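Local coordinates for putative diflavin flavoprotein A 5 (Nostoc sp. PCC 7120, PDB 4FEK) that probably transfers electrons from NADH to oxygen, reducing it to water, with this chain forming the N-terminal metallo-beta-lactamase-like part of the modular enzyme, at residues Val83-Phe88 with Pro94-Leu99; Lys174-His179 with Ile240-Ala245; Tyr199-Leu204 with Ala247-Ala252. All coordinates share one frame; numbering follows the deposited sequence.

Contact 1 (Val83-Phe88 with Pro94-Leu99); sequences VILGHF and PTFKAL. With PO4 (phosphate ion), chain E.
His-87 NE2 donates to O3 of the phosphate over 3.0 Å, with an N-H...O angle of 152°, and the anion lies at the ring edge, near the ring plane. A chi1 of 74° sets CG between the backbone N and the carbonyl carbon, which lets the imidazole reach the phosphate. At the other nitrogen ND1 is hydrogen-bonded to Asp-173 OD2, and Trp-156 meets the imidazole edge-to-face; with both nitrogens engaged, rotation of the ring is restrained. The phosphate, probably from the crystallisation liquor, is also held by Ser-89, Asn-91, Arg-92 and Lys-174.

The two segments belong to a beta-alpha-beta unit of strand 80-84, helix 93-102 and strand 107-111, within the metallo-beta-lactamase fold. In that fold the loop leaving this strand classically carries the first metal-ligand motif, and the location of His-87 and the phosphate is consistent with that place.

Away from the anion, helix 93-102 meets residues 83-88 through apolar side chains. Leu-85 and Phe-96 approach from opposite directions: both methyls of Leu-85 lie to the same side of the Phe-96 ring plane, obliquely over its far end, CD2 3.5 Å and CD1 3.9 Å from Phe-96 CZ. Phe-88 adds a looser contact at the edge of the Phe-96 ring, its CE1 being 4.4 Å from Phe-96 CE2. On the strand side Val-83 CG2 comes to 4.4 Å from Leu-99 CD1, extending the apolar layer along the helix by one turn. Leu-118 of helix 112-121 touches both phenylalanines, whereas Leu-99 packs on Leu-68 of helix 61-74; the pair of segments buries 184 Å² between them.

Contact 2 (Lys174-His179 with Ile240-Ala245); sequences KIFGAH and IALTQA. With PO4 (phosphate ion), chain E.
Phe-176 CB lies 3.7 Å from Leu-242 CD2, the same methyl that sits 3.5 Å from the Phe-176 carbonyl O. At the next step CG is 4.1 Å from Leu-242 CD2, and CD1 is 3.8 Å from that methyl, so one leucine branch runs along the root of the ring; its approach is oblique. Further out, CE1 comes to 4.3 Å from Thr-243 CA.

Chi1 of Leu-242, at -179°, extends its CG opposite the backbone N and thereby carries CD2 across to the loop. Phe-176 itself has a positive phi of 76°, a left-handed backbone conformation within the loop that links strand 169-173 to helix 194-205. The contact joins this loop of the metallo-beta-lactamase fold to helix 239-258, the last of this chain, by side-chain packing. At the start of the loop Lys-174, its chain bent at chi2, donates from NZ to phosphate O4 at 2.8 Å; NZ is also hydrogen-bonded to His-231 NE2.

One face of the Phe-176 ring carries Ile-175 CG2, offset toward the rim. Tyr-227 stacks with the ring as well, while Leu-216 and Ile-219 touch it from helix 209-219. Thr-243 OG1 is hydrogen-bonded to Leu-239 O and Tyr-227 OH.

Contact 3 (Tyr199-Leu204 with Ala247-Ala252); sequences YYFNCL and ADWSKA
A fully extended chi1 of 180° sends the Phe-201 ring straight out from its helix toward Trp-249, whose own first torsion, with CG opposite the carbonyl carbon, brings the indole obliquely against the base of that ring. The evidence for a CH-pi contact is direct: Trp-249 CB stands over the face of the Phe-201 ring, 3.8 Å from its centroid and 23° off the ring normal, displaced toward the CE1 and CZ rim.

The indole meets the base of the same side chain, with CE3 lying 3.6 Å from Phe-201 CG. Ring planes inclined at 58° and centroids 5.3 Å apart, taken between the phenyl and the six-membered indole ring, make this an oblique aromatic pair. At the rim of the Phe-201 ring, Ser-250 OG approaches in the ring plane, 3.4 Å from Phe-201 CZ, while its hydrogen bond goes to Tyr-246 O, one turn earlier in its helix.

This is helix-helix packing, in which Phe-201 inserts against two consecutive residues of helix 239-258. Tyr-246 meets the Phe-201 ring edge-to-face, and helix 209-219 borders the site through Val-212 and Glu-213 against Ser-250, so that helices 194-205, 209-219 and 239-258 converge here.

In the fold
Contacts 2 and 3 share helix 239-258 and have centres about 9 Å apart, whereas the centre of contact 1 is about 24 Å from that of contact 2 and about 28 Å from that of contact 3, across the centre of the chain. The phosphate bridges this separation: Lys-174, at the start of the contact 2 loop, and His-87 of contact 1 both bond it, and Lys-174 CE lies 3.5 Å from His-87 CE1. At its backbone, Lys-174 O is probably hydrogen-bonded by Tyr-200 OH at 2.7 Å. Tyr-200, in segment 199-204, thereby links the helix of contact 3 to the loop of contact 2, while the anion pocket draws on contacts 1 and 2 directly.

Contact 1 (Val83-Phe88 with Pro94-Leu99)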
# COMPACT_ATOMS: atom_id res chain seq x y z
N VAL A 83 -2.06 5.28 11.51
CA VAL A 83 -1.14 5.01 10.41
C VAL A 83 -1.29 3.50 10.14
O VAL A 83 -0.93 2.67 10.98
CB VAL A 83 0.32 5.35 10.80
CG1 VAL A 83 1.27 4.98 9.68
CG2 VAL A 83 0.45 6.87 11.12
N ILE A 84 -1.84 3.15 8.98
CA ILE A 84 -2.06 1.74 8.63
C ILE A 84 -0.95 1.23 7.70
O ILE A 84 -0.60 1.88 6.71
CB ILE A 84 -3.42 1.55 7.98
CG1 ILE A 84 -4.52 1.96 8.98
CG2 ILE A 84 -3.59 0.09 7.47
CD1 ILE A 84 -5.86 2.26 8.35
N LEU A 85 -0.40 0.07 8.04
CA LEU A 85 0.73 -0.51 7.31
C LEU A 85 0.30 -1.72 6.50
O LEU A 85 -0.24 -2.68 7.06
CB LEU A 85 1.81 -0.94 8.29
CG LEU A 85 2.32 0.13 9.25
CD1 LEU A 85 3.51 -0.43 10.00
CD2 LEU A 85 2.70 1.36 8.45
N GLY A 86 0.59 -1.70 5.20
CA GLY A 86 0.24 -2.85 4.37
C GLY A 86 1.27 -3.98 4.51
O GLY A 86 1.04 -5.09 4.05
N HIS A 87 2.42 -3.66 5.10
CA HIS A 87 3.49 -4.64 5.40
C HIS A 87 4.54 -3.90 6.20
O HIS A 87 4.41 -2.70 6.42
CB HIS A 87 4.11 -5.21 4.12
CG HIS A 87 5.00 -4.25 3.40
ND1 HIS A 87 4.53 -3.29 2.53
CD2 HIS A 87 6.35 -4.10 3.41
CE1 HIS A 87 5.54 -2.59 2.05
NE2 HIS A 87 6.65 -3.07 2.56
N PHE A 88 5.59 -4.61 6.64
CA PHE A 88 6.69 -3.98 7.38
C PHE A 88 8.04 -4.07 6.67
O PHE A 88 8.48 -5.15 6.31
CB PHE A 88 6.83 -4.58 8.78
CG PHE A 88 7.92 -3.93 9.60
CD1 PHE A 88 7.64 -2.81 10.38
CD2 PHE A 88 9.22 -4.41 9.58
CE1 PHE A 88 8.63 -2.19 11.12
CE2 PHE A 88 10.22 -3.80 10.32
CZ PHE A 88 9.93 -2.69 11.09
N PRO A 94 12.69 5.27 9.27
CA PRO A 94 12.90 6.72 9.42
C PRO A 94 11.64 7.56 9.16
O PRO A 94 11.41 8.56 9.84
CB PRO A 94 13.98 7.02 8.37
CG PRO A 94 14.75 5.71 8.26
CD PRO A 94 13.71 4.64 8.41
N THR A 95 10.82 7.15 8.20
CA THR A 95 9.55 7.85 7.97
C THR A 95 8.59 7.72 9.16
O THR A 95 7.92 8.68 9.53
CB THR A 95 8.86 7.37 6.66
OG1 THR A 95 9.83 7.32 5.60
CG2 THR A 95 7.73 8.33 6.27
N PHE A 96 8.51 6.52 9.75
CA PHE A 96 7.68 6.31 10.94
C PHE A 96 8.20 7.18 12.08
O PHE A 96 7.41 7.73 12.85
CB PHE A 96 7.72 4.85 11.40
CG PHE A 96 7.15 3.87 10.41
CD1 PHE A 96 6.35 4.31 9.37
CD2 PHE A 96 7.41 2.52 10.53
CE1 PHE A 96 5.81 3.41 8.45
CE2 PHE A 96 6.89 1.61 9.61
CZ PHE A 96 6.09 2.06 8.58
N LYS A 97 9.52 7.26 12.20
CA LYS A 97 10.16 8.02 13.28
C LYS A 97 9.83 9.51 13.18
O LYS A 97 9.55 10.15 14.19
CB LYS A 97 11.68 7.80 13.27
CG LYS A 97 12.43 8.50 14.41
CD LYS A 97 13.92 8.16 14.39
CE LYS A 97 14.69 8.96 15.44
NZ LYS A 97 14.59 10.44 15.21
N ALA A 98 9.84 10.05 11.97
CA ALA A 98 9.47 11.45 11.75
C ALA A 98 8.00 11.71 12.05
O ALA A 98 7.65 12.71 12.68
CB ALA A 98 9.82 11.89 10.34
N LEU A 99 7.14 10.80 11.60
CA LEU A 99 5.71 10.88 11.87
C LEU A 99 5.43 10.90 13.35
O LEU A 99 4.66 11.74 13.81
CB LEU A 99 4.96 9.70 11.23
CG LEU A 99 4.61 9.89 9.76
CD1 LEU A 99 4.02 8.61 9.20
CD2 LEU A 99 3.65 11.05 9.59
P PO4 E . 9.92 -1.50 0.73
O1 PO4 E . 9.85 -0.49 1.88
O2 PO4 E . 11.36 -1.65 0.36
O3 PO4 E . 9.37 -2.79 1.27
O4 PO4 E . 9.12 -0.95 -0.43

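Contact 2 (Lys174-His179 with Ile240-Ala245)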
# COMPACT_ATOMS: atom_id res chain seq x y z
N LYS A 174 1.60 -3.84 -1.82
CA LYS A 174 2.43 -4.49 -2.85
C LYS A 174 1.65 -5.23 -3.92
O LYS A 174 2.19 -5.51 -4.99
CB LYS A 174 3.46 -5.45 -2.22
CG LYS A 174 4.53 -4.77 -1.38
CD LYS A 174 5.42 -3.85 -2.22
CE LYS A 174 6.44 -3.11 -1.33
NZ LYS A 174 7.49 -2.41 -2.12
N ILE A 175 0.40 -5.61 -3.66
CA ILE A 175 -0.31 -6.41 -4.66
C ILE A 175 -0.87 -5.52 -5.79
O ILE A 175 -1.42 -4.45 -5.51
CB ILE A 175 -1.44 -7.27 -4.07
CG1 ILE A 175 -1.01 -7.93 -2.75
CG2 ILE A 175 -1.90 -8.33 -5.10
CD1 ILE A 175 0.21 -8.83 -2.85
N PHE A 176 -0.74 -5.99 -7.04
CA PHE A 176 -1.32 -5.36 -8.25
C PHE A 176 -0.66 -4.10 -8.80
O PHE A 176 -1.25 -3.42 -9.65
CB PHE A 176 -2.82 -5.01 -8.08
CG PHE A 176 -3.67 -6.14 -7.67
CD1 PHE A 176 -3.88 -7.22 -8.53
CD2 PHE A 176 -4.31 -6.13 -6.44
CE1 PHE A 176 -4.69 -8.26 -8.15
CE2 PHE A 176 -5.13 -7.16 -6.06
CZ PHE A 176 -5.32 -8.23 -6.91
N GLY A 177 0.55 -3.77 -8.34
CA GLY A 177 1.18 -2.52 -8.76
C GLY A 177 2.02 -2.60 -10.02
O GLY A 177 2.02 -3.61 -10.77
N ALA A 178 2.76 -1.52 -10.28
CA ALA A 178 3.68 -1.47 -11.42
C ALA A 178 4.73 -0.41 -11.17
O ALA A 178 4.41 0.66 -10.66
CB ALA A 178 2.92 -1.18 -12.72
N HIS A 179 5.98 -0.71 -11.50
CA HIS A 179 7.04 0.29 -11.35
C HIS A 179 7.15 1.18 -12.57
O HIS A 179 7.96 0.95 -13.46
CB HIS A 179 8.38 -0.34 -10.95
CG HIS A 179 8.42 -0.75 -9.51
ND1 HIS A 179 8.28 0.16 -8.47
CD2 HIS A 179 8.52 -1.97 -8.92
CE1 HIS A 179 8.34 -0.47 -7.32
NE2 HIS A 179 8.46 -1.77 -7.56
N ILE A 240 -10.69 -5.61 -13.06
CA ILE A 240 -11.19 -6.96 -13.26
C ILE A 240 -10.26 -7.76 -14.17
O ILE A 240 -9.92 -8.91 -13.88
CB ILE A 240 -12.66 -6.97 -13.78
CG1 ILE A 240 -13.59 -6.41 -12.69
CG2 ILE A 240 -13.08 -8.38 -14.17
CD1 ILE A 240 -14.96 -5.95 -13.18
N ALA A 241 -9.79 -7.12 -15.24
CA ALA A 241 -8.86 -7.78 -16.14
C ALA A 241 -7.52 -8.09 -15.48
O ALA A 241 -6.90 -9.10 -15.80
CB ALA A 241 -8.64 -6.95 -17.41
N LEU A 242 -7.06 -7.21 -14.59
CA LEU A 242 -5.77 -7.44 -13.95
C LEU A 242 -5.93 -8.58 -12.95
O LEU A 242 -5.04 -9.41 -12.79
CB LEU A 242 -5.24 -6.18 -13.25
CG LEU A 242 -3.87 -6.36 -12.58
CD1 LEU A 242 -2.76 -6.65 -13.59
CD2 LEU A 242 -3.50 -5.14 -11.69
N THR A 243 -7.07 -8.61 -12.28
CA THR A 243 -7.34 -9.63 -11.29
C THR A 243 -7.37 -11.00 -11.99
O THR A 243 -6.81 -11.98 -11.49
CB THR A 243 -8.68 -9.36 -10.58
OG1 THR A 243 -8.66 -8.05 -10.00
CG2 THR A 243 -8.93 -10.39 -9.50
N GLN A 244 -8.01 -11.06 -13.16
CA GLN A 244 -8.04 -12.30 -13.94
C GLN A 244 -6.62 -12.69 -14.37
O GLN A 244 -6.24 -13.86 -14.30
CB GLN A 244 -8.93 -12.18 -15.16
CG GLN A 244 -8.99 -13.47 -15.97
CD GLN A 244 -9.43 -14.67 -15.13
OE1 GLN A 244 -8.68 -15.66 -15.00
NE2 GLN A 244 -10.63 -14.61 -14.57
N ALA A 245 -5.85 -11.70 -14.82
CA ALA A 245 -4.46 -11.93 -15.20
C ALA A 245 -3.60 -12.48 -14.06
O ALA A 245 -2.83 -13.42 -14.27
CB ALA A 245 -3.84 -10.66 -15.77
P PO4 E . 9.92 -1.50 0.73
O1 PO4 E . 9.85 -0.49 1.88
O2 PO4 E . 11.36 -1.65 0.36
O3 PO4 E . 9.37 -2.79 1.27
O4 PO4 E . 9.12 -0.95 -0.43

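Contact 3 (Tyr199-Leu204 with Ala247-Ala252)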
# COMPACT_ATOMS: atom_id res chain seq x y z
N TYR A 199 5.48 -7.44 -15.74
CA TYR A 199 6.86 -7.49 -15.29
C TYR A 199 6.92 -7.42 -13.76
O TYR A 199 7.72 -8.10 -13.11
CB TYR A 199 7.66 -6.35 -15.93
CG TYR A 199 9.13 -6.40 -15.58
CD1 TYR A 199 9.93 -7.44 -16.05
CD2 TYR A 199 9.72 -5.44 -14.75
CE1 TYR A 199 11.27 -7.51 -15.73
CE2 TYR A 199 11.06 -5.49 -14.42
CZ TYR A 199 11.84 -6.54 -14.92
OH TYR A 199 13.18 -6.63 -14.60
N TYR A 200 6.05 -6.58 -13.19
CA TYR A 200 5.97 -6.42 -11.75
C TYR A 200 5.57 -7.75 -11.10
O TYR A 200 6.19 -8.16 -10.12
CB TYR A 200 4.96 -5.31 -11.43
CG TYR A 200 4.81 -4.96 -9.96
CD1 TYR A 200 3.98 -5.72 -9.15
CD2 TYR A 200 5.46 -3.84 -9.41
CE1 TYR A 200 3.77 -5.40 -7.83
CE2 TYR A 200 5.25 -3.49 -8.05
CZ TYR A 200 4.41 -4.28 -7.28
OH TYR A 200 4.20 -4.00 -5.95
N PHE A 201 4.55 -8.40 -11.64
CA PHE A 201 4.13 -9.71 -11.16
C PHE A 201 5.32 -10.71 -11.19
O PHE A 201 5.60 -11.37 -10.20
CB PHE A 201 2.99 -10.27 -12.00
CG PHE A 201 2.51 -11.63 -11.54
CD1 PHE A 201 3.13 -12.80 -11.99
CD2 PHE A 201 1.43 -11.73 -10.67
CE1 PHE A 201 2.70 -14.03 -11.55
CE2 PHE A 201 0.98 -12.97 -10.23
CZ PHE A 201 1.61 -14.12 -10.68
N ASN A 202 5.98 -10.79 -12.33
CA ASN A 202 7.11 -11.69 -12.50
C ASN A 202 8.29 -11.42 -11.58
O ASN A 202 8.96 -12.36 -11.15
CB ASN A 202 7.54 -11.74 -13.96
CG ASN A 202 6.52 -12.47 -14.84
OD1 ASN A 202 5.85 -13.38 -14.37
ND2 ASN A 202 6.40 -12.06 -16.10
N CYS A 203 8.54 -10.14 -11.28
CA CYS A 203 9.61 -9.75 -10.38
C CYS A 203 9.26 -10.05 -8.93
O CYS A 203 10.07 -10.66 -8.22
CB CYS A 203 9.95 -8.25 -10.48
SG CYS A 203 10.83 -7.82 -11.93
N LEU A 204 8.07 -9.63 -8.51
CA LEU A 204 7.72 -9.58 -7.08
C LEU A 204 6.65 -10.57 -6.57
O LEU A 204 6.58 -10.84 -5.37
CB LEU A 204 7.23 -8.18 -6.75
CG LEU A 204 8.22 -7.04 -6.98
CD1 LEU A 204 7.56 -5.71 -6.65
CD2 LEU A 204 9.46 -7.25 -6.11
N ALA A 247 -4.63 -14.23 -11.57
CA ALA A 247 -5.07 -15.60 -11.44
C ALA A 247 -4.43 -16.49 -12.52
O ALA A 247 -3.89 -17.56 -12.20
CB ALA A 247 -6.59 -15.67 -11.53
N ASP A 248 -4.46 -16.04 -13.77
CA ASP A 248 -3.87 -16.84 -14.85
C ASP A 248 -2.35 -16.98 -14.71
O ASP A 248 -1.81 -18.07 -14.83
CB ASP A 248 -4.21 -16.27 -16.23
CG ASP A 248 -5.70 -16.26 -16.51
OD1 ASP A 248 -6.45 -17.02 -15.86
OD2 ASP A 248 -6.12 -15.46 -17.39
N TRP A 249 -1.68 -15.86 -14.47
CA TRP A 249 -0.24 -15.85 -14.26
C TRP A 249 0.16 -16.74 -13.07
O TRP A 249 1.17 -17.43 -13.13
CB TRP A 249 0.27 -14.42 -14.04
CG TRP A 249 0.08 -13.49 -15.22
CD1 TRP A 249 -0.05 -13.84 -16.54
CD2 TRP A 249 -0.01 -12.06 -15.18
NE1 TRP A 249 -0.22 -12.71 -17.31
CE2 TRP A 249 -0.19 -11.61 -16.50
CE3 TRP A 249 0.06 -11.12 -14.14
CZ2 TRP A 249 -0.31 -10.25 -16.81
CZ3 TRP A 249 -0.07 -9.77 -14.45
CH2 TRP A 249 -0.25 -9.35 -15.77
N SER A 250 -0.63 -16.72 -12.00
CA SER A 250 -0.33 -17.55 -10.83
C SER A 250 -0.44 -19.05 -11.12
O SER A 250 0.44 -19.82 -10.72
CB SER A 250 -1.23 -17.20 -9.65
OG SER A 250 -0.91 -15.90 -9.17
N LYS A 251 -1.49 -19.48 -11.80
CA LYS A 251 -1.59 -20.91 -12.07
C LYS A 251 -0.48 -21.38 -13.02
O LYS A 251 0.05 -22.46 -12.85
CB LYS A 251 -3.00 -21.36 -12.51
CG LYS A 251 -3.55 -20.76 -13.78
CD LYS A 251 -4.80 -21.55 -14.21
CE LYS A 251 -5.60 -20.85 -15.30
NZ LYS A 251 -6.19 -19.57 -14.80
N ALA A 252 -0.10 -20.53 -13.98
CA ALA A 252 1.04 -20.82 -14.86
C ALA A 252 2.36 -21.02 -14.11
O ALA A 252 3.13 -21.94 -14.40
CB ALA A 252 1.20 -19.73 -15.88